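Local structure of uncharacterized hypothetical protein (Parabacteroides merdae, 4EI0) at residues Lys147-Asp152 with Phe253-Asp258; Asp242-Asp247 with Ser306-Lys311. The protein is of unknown function; it belongs to the DUF4466 family and is built largely from antiparallel beta-sheets. All coordinates share one frame; numbering follows the deposited sequence.

Interaction 1: residues Lys147-Asp152 with Phe253-Asp258; sequences KISKMD and FIDDLD
The carboxylate of D256 is the flat group facing the loop around S149, with M151 CG and Y310 over one face and D255 over the other. S149 OG and K150 N come in at the edge, close to the plane. OD2 takes the backbone N-H of K150 on its syn lone pair, N to OD2 2.9 Å and nearly straight at 175°. OD1 accepts from S149 OG at 2.5 Å, a very short bond. CG of the selenomethionine M151 lies 3.5 Å from D256 OD1, and the chain then bends at SE (chi3 -60°), bringing CE to 3.6 Å from I254 O. On the opposite face D255 OD1, in one of two conformers, lies 3.1 Å from D256 OD1 without a bond, both being acceptors, and accepts from D256 N. K150 crosses the D256 side chain at about a right angle, with CB 3.6 Å from OD2; its NZ turns away to bond K311 O. S149 OG stands anti to its own backbone N (chi1 176°) and also accepts from M151 N at 2.9 Å, closing an ST turn. An alanine at D256 would probably leave S149 OG and K150 N without these acceptors and open a gap beside M151 CG. D256 begins helix 256-261, and the positive helix end, together with two donors, would be expected to stabilise a negative carboxylate.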
loop_
_atom_site.group_PDB
_atom_site.type_symbol
_atom_site.label_atom_id
_atom_site.label_comp_id
_atom_site.label_asym_id
_atom_site.label_seq_id
_atom_site.Cartn_x
_atom_site.Cartn_y
_atom_site.Cartn_z
ATOM N N LYS B 147 20.707 23.179 -6.271
ATOM C CA LYS B 147 22.053 23.736 -6.023
ATOM C C LYS B 147 22.848 22.786 -5.151
ATOM O O LYS B 147 22.359 22.302 -4.144
ATOM C CB LYS B 147 21.968 25.139 -5.369
ATOM N N ILE B 148 24.086 22.484 -5.545
ATOM C CA ILE B 148 24.975 21.650 -4.715
ATOM C C ILE B 148 25.962 22.644 -4.045
ATOM O O ILE B 148 26.532 23.543 -4.711
ATOM C CB ILE B 148 25.740 20.606 -5.583
ATOM C CG1 ILE B 148 24.771 19.756 -6.440
ATOM C CG2 ILE B 148 26.663 19.759 -4.744
ATOM C CD1 ILE B 148 23.724 18.964 -5.683
ATOM N N SER B 149 26.127 22.496 -2.745
ATOM C CA SER B 149 26.940 23.341 -1.934
ATOM C C SER B 149 28.421 23.198 -2.353
ATOM O O SER B 149 28.808 22.184 -2.880
ATOM C CB SER B 149 26.798 22.875 -0.508
ATOM O OG SER B 149 27.646 23.596 0.354
ATOM N N LYS B 150 29.223 24.212 -2.038
ATOM C CA LYS B 150 30.704 24.127 -2.078
ATOM C C LYS B 150 31.308 23.508 -0.834
ATOM O O LYS B 150 32.519 23.219 -0.779
ATOM C CB LYS B 150 31.312 25.513 -2.259
ATOM C CG LYS B 150 31.055 26.123 -3.638
ATOM C CD LYS B 150 31.702 27.502 -3.833
ATOM C CE LYS B 150 33.012 27.683 -3.059
ATOM N NZ LYS B 150 33.785 28.875 -3.522
HETATM N N MSE B 151 30.488 23.297 0.175
HETATM C CA MSE B 151 31.021 22.912 1.479
HETATM C C MSE B 151 31.522 21.480 1.502
HETATM O O MSE B 151 31.079 20.633 0.723
HETATM C CB MSE B 151 29.967 23.075 2.571
HETATM C CG MSE B 151 29.614 24.485 2.896
HETATM SE SE MSE B 151 28.284 24.647 4.340
HETATM C CE MSE B 151 26.824 23.631 3.426
ATOM N N ASP B 152 32.474 21.246 2.393
ATOM C CA ASP B 152 32.857 19.925 2.863
ATOM C C ASP B 152 32.355 19.753 4.263
ATOM O O ASP B 152 32.228 20.738 5.009
ATOM C CB ASP B 152 34.369 19.782 2.891
ATOM C CG ASP B 152 34.965 19.498 1.512
ATOM O OD1 ASP B 152 34.611 18.470 0.916
ATOM O OD2 ASP B 152 35.803 20.301 1.031
ATOM N N PHE B 253 20.371 25.228 9.467
ATOM C CA PHE B 253 21.497 24.755 8.693
ATOM C C PHE B 253 22.422 25.934 8.414
ATOM O O PHE B 253 21.967 27.020 8.034
ATOM C CB PHE B 253 21.020 24.167 7.371
ATOM C CG PHE B 253 20.054 23.015 7.523
ATOM C CD1 PHE B 253 18.702 23.231 7.569
ATOM C CD2 PHE B 253 20.515 21.720 7.609
ATOM C CE1 PHE B 253 17.822 22.175 7.686
ATOM C CE2 PHE B 253 19.633 20.653 7.765
ATOM C CZ PHE B 253 18.287 20.897 7.797
ATOM N N ILE B 254 23.710 25.690 8.559
ATOM C CA ILE B 254 24.733 26.600 8.058
ATOM C C ILE B 254 24.923 26.274 6.602
ATOM O O ILE B 254 25.177 25.102 6.236
ATOM C CB ILE B 254 26.059 26.414 8.802
ATOM C CG1 ILE B 254 25.855 26.715 10.296
ATOM C CG2 ILE B 254 27.177 27.280 8.214
ATOM C CD1 ILE B 254 27.002 26.160 11.118
ATOM N N ASP B 255 24.811 27.288 5.769
ATOM C CA ASP B 255 24.949 27.096 4.327
ATOM C C ASP B 255 26.110 27.969 3.830
ATOM O O ASP B 255 26.794 28.693 4.616
ATOM C CB ASP B 255 23.608 27.383 3.590
ATOM C CG ASP B 255 23.510 26.718 2.187
ATOM O OD1 ASP B 255 24.492 26.137 1.682
ATOM O OD2 ASP B 255 22.428 26.816 1.573
ATOM N N ASP B 256 26.357 27.892 2.534
ATOM C CA ASP B 256 27.434 28.660 1.920
ATOM C C ASP B 256 27.362 30.179 2.241
ATOM O O ASP B 256 28.361 30.806 2.464
ATOM C CB ASP B 256 27.430 28.466 0.394
ATOM C CG ASP B 256 27.673 26.995 -0.047
ATOM O OD1 ASP B 256 27.430 26.036 0.708
ATOM O OD2 ASP B 256 28.150 26.819 -1.195
ATOM N N LEU B 257 26.180 30.764 2.207
ATOM C CA LEU B 257 26.057 32.218 2.360
ATOM C C LEU B 257 26.495 32.664 3.774
ATOM O O LEU B 257 27.101 33.714 3.941
ATOM C CB LEU B 257 24.618 32.668 2.046
ATOM C CG LEU B 257 24.256 34.140 2.350
ATOM C CD1 LEU B 257 25.021 35.051 1.387
ATOM C CD2 LEU B 257 22.740 34.365 2.329
ATOM N N ASP B 258 26.207 31.842 4.779
ATOM C CA ASP B 258 26.622 32.096 6.160
ATOM C C ASP B 258 28.150 32.165 6.257
ATOM O O ASP B 258 28.682 32.982 6.995
ATOM C CB ASP B 258 26.118 30.985 7.081
ATOM C CG ASP B 258 24.598 30.870 7.062
ATOM O OD1 ASP B 258 23.932 31.884 7.314
ATOM O OD2 ASP B 258 24.051 29.778 6.771
#

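Interaction 2: residues Asp242-Asp247 with Ser306-Lys311; sequences DRQLSD and SVKRYK
K308 and D242 meet tip to tip in a salt bridge, NZ to OD2 2.6 Å, the amine arriving on the syn side of the carboxylate and 20° out of its plane. A second hydrogen bond joins K308 NZ to Q244 OE1 at 2.8 Å, in the plane of the amide carbonyl, and I254 O gives the buried ammonium a third acceptor. The fully extended K308 chain (chi4 -179°) carries NZ to this meeting point. D242 works on two fronts: while OD2 binds K308 and I254 N, OD1 caps the short helix, accepting from L245 N at 2.9 Å and, weakly, from Q244 N. The apolar part belongs to L245, whose CD2 lies 3.6 Å from V307 N and 3.7 Å from S306 CB. Both of its methyls rest against K308 CG from the same side, the two side chains crossing obliquely. S306 OG turns its hydrogen bond to N296, which binds L245 O as well through ND2. Helix 243-246 therefore lies against a face of the sheet at strand 302-311, with Y292 of strand 289-299 and M153 of strand 152-159 also touching L245.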
loop_
_atom_site.group_PDB
_atom_site.type_symbol
_atom_site.label_atom_id
_atom_site.label_comp_id
_atom_site.label_asym_id
_atom_site.label_seq_id
_atom_site.Cartn_x
_atom_site.Cartn_y
_atom_site.Cartn_z
ATOM N N ASP B 242 23.649 22.816 14.177
ATOM C CA ASP B 242 23.415 22.653 12.793
ATOM C C ASP B 242 22.847 21.242 12.694
ATOM O O ASP B 242 23.372 20.301 13.308
ATOM C CB ASP B 242 24.747 22.834 12.077
ATOM C CG ASP B 242 24.668 22.480 10.612
ATOM O OD1 ASP B 242 24.490 21.297 10.294
ATOM O OD2 ASP B 242 24.741 23.409 9.793
ATOM N N ARG B 243 21.772 21.097 11.954
ATOM C CA ARG B 243 21.053 19.808 11.927
ATOM C C ARG B 243 21.919 18.697 11.306
ATOM O O ARG B 243 21.869 17.542 11.737
ATOM C CB ARG B 243 19.732 19.951 11.143
ATOM C CG ARG B 243 18.505 19.208 11.674
ATOM C CD ARG B 243 18.810 17.809 12.195
ATOM N NE ARG B 243 17.598 17.003 12.372
ATOM C CZ ARG B 243 17.583 15.678 12.538
ATOM N NH1 ARG B 243 18.707 14.960 12.520
ATOM N NH2 ARG B 243 16.421 15.059 12.703
ATOM N N GLN B 244 22.757 19.057 10.347
ATOM C CA GLN B 244 23.640 18.073 9.713
ATOM C C GLN B 244 24.789 17.718 10.609
ATOM O O GLN B 244 25.239 16.595 10.628
ATOM C CB GLN B 244 24.133 18.592 8.346
ATOM C CG GLN B 244 23.000 18.710 7.375
ATOM C CD GLN B 244 23.317 19.455 6.094
ATOM O OE1 GLN B 244 23.876 20.557 6.102
ATOM N NE2 GLN B 244 22.812 18.927 4.987
ATOM N N LEU B 245 25.308 18.684 11.357
ATOM C CA LEU B 245 26.456 18.386 12.207
ATOM C C LEU B 245 26.102 17.717 13.541
ATOM O O LEU B 245 26.945 17.037 14.117
ATOM C CB LEU B 245 27.267 19.673 12.478
ATOM C CG LEU B 245 27.964 20.340 11.285
ATOM C CD1 LEU B 245 28.497 21.664 11.762
ATOM C CD2 LEU B 245 29.067 19.475 10.750
ATOM N N SER B 246 24.902 17.960 14.056
ATOM C CA SER B 246 24.545 17.541 15.417
ATOM C C SER B 246 23.424 16.515 15.490
ATOM O O SER B 246 23.206 15.907 16.545
ATOM C CB SER B 246 24.118 18.756 16.225
ATOM O OG SER B 246 22.764 19.003 15.954
ATOM N N ASP B 247 22.703 16.321 14.391
ATOM C CA ASP B 247 21.599 15.356 14.377
ATOM C C ASP B 247 20.615 15.575 15.555
ATOM O O ASP B 247 20.152 14.623 16.160
ATOM C CB ASP B 247 22.128 13.899 14.381
ATOM C CG ASP B 247 22.826 13.514 13.094
ATOM O OD1 ASP B 247 22.197 12.848 12.241
ATOM O OD2 ASP B 247 24.013 13.857 12.940
ATOM N N SER B 306 32.460 17.805 14.886
ATOM C CA SER B 306 31.989 17.747 13.518
ATOM C C SER B 306 32.214 19.123 12.866
ATOM O O SER B 306 32.057 20.132 13.515
ATOM C CB SER B 306 30.513 17.416 13.522
ATOM O OG SER B 306 30.304 16.175 14.190
ATOM N N VAL B 307 32.557 19.165 11.588
ATOM C CA VAL B 307 33.047 20.415 10.942
ATOM C C VAL B 307 32.439 20.567 9.578
ATOM O O VAL B 307 32.363 19.597 8.827
ATOM C CB VAL B 307 34.595 20.394 10.818
ATOM C CG1 VAL B 307 35.153 21.613 10.070
ATOM C CG2 VAL B 307 35.256 20.202 12.170
ATOM N N LYS B 308 31.942 21.763 9.284
ATOM C CA LYS B 308 31.679 22.223 7.942
ATOM C C LYS B 308 32.794 23.164 7.555
ATOM O O LYS B 308 33.242 23.966 8.380
ATOM C CB LYS B 308 30.368 22.938 7.847
ATOM C CG LYS B 308 29.190 21.994 7.714
ATOM C CD LYS B 308 27.849 22.687 7.772
ATOM C CE LYS B 308 26.678 21.762 7.409
ATOM N NZ LYS B 308 25.375 22.471 7.443
ATOM N N ARG B 309 33.292 23.015 6.329
ATOM C CA ARG B 309 34.375 23.923 5.794
ATOM C C ARG B 309 33.954 24.492 4.451
ATOM O O ARG B 309 33.279 23.817 3.667
ATOM C CB ARG B 309 35.667 23.140 5.663
ATOM C CG ARG B 309 36.873 23.968 5.227
ATOM C CD ARG B 309 38.091 23.137 4.872
ATOM N NE ARG B 309 37.880 22.346 3.678
ATOM C CZ ARG B 309 38.792 21.565 3.097
ATOM N NH1 ARG B 309 40.021 21.483 3.573
ATOM N NH2 ARG B 309 38.453 20.860 2.012
ATOM N N TYR B 310 34.337 25.741 4.181
ATOM C CA TYR B 310 33.974 26.431 2.959
ATOM C C TYR B 310 35.231 27.156 2.437
ATOM O O TYR B 310 35.873 27.908 3.172
ATOM C CB TYR B 310 32.842 27.439 3.256
ATOM C CG TYR B 310 32.385 28.277 2.075
ATOM C CD1 TYR B 310 31.435 27.827 1.232
ATOM C CD2 TYR B 310 32.960 29.509 1.811
ATOM C CE1 TYR B 310 31.020 28.584 0.141
ATOM C CE2 TYR B 310 32.571 30.271 0.737
ATOM C CZ TYR B 310 31.603 29.782 -0.116
ATOM O OH TYR B 310 31.180 30.522 -1.185
ATOM N N LYS B 311 35.571 26.894 1.189
ATOM C CA LYS B 311 36.688 27.535 0.522
ATOM C C LYS B 311 36.289 28.888 -0.023
ATOM O O LYS B 311 35.411 29.004 -0.896
ATOM C CB LYS B 311 37.207 26.681 -0.640
ATOM C CG LYS B 311 38.532 27.254 -1.222
ATOM C CD LYS B 311 38.823 26.819 -2.643
ATOM C CE LYS B 311 40.114 26.026 -2.769
ATOM N NZ LYS B 311 39.809 24.586 -3.042
#

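From the N terminus, two five-stranded antiparallel sheets come first, and the loop leaving strand 138-147 then leads into the sheets of the second half. Interaction 1 closes a loop of 100 residues from there to the start of helix 256-261. Interaction 2 opens inside that span, at helix 243-246, and closes 58 residues later on strand 302-311, so the two cross rather than nest. Their centres lie 10 Å apart. The ring of F253 packs on R243, and a salt bridge from D152 to R309 joins the other two segments. Together they tie the linker between the two halves, two consecutive short helices and the last strand into one junction.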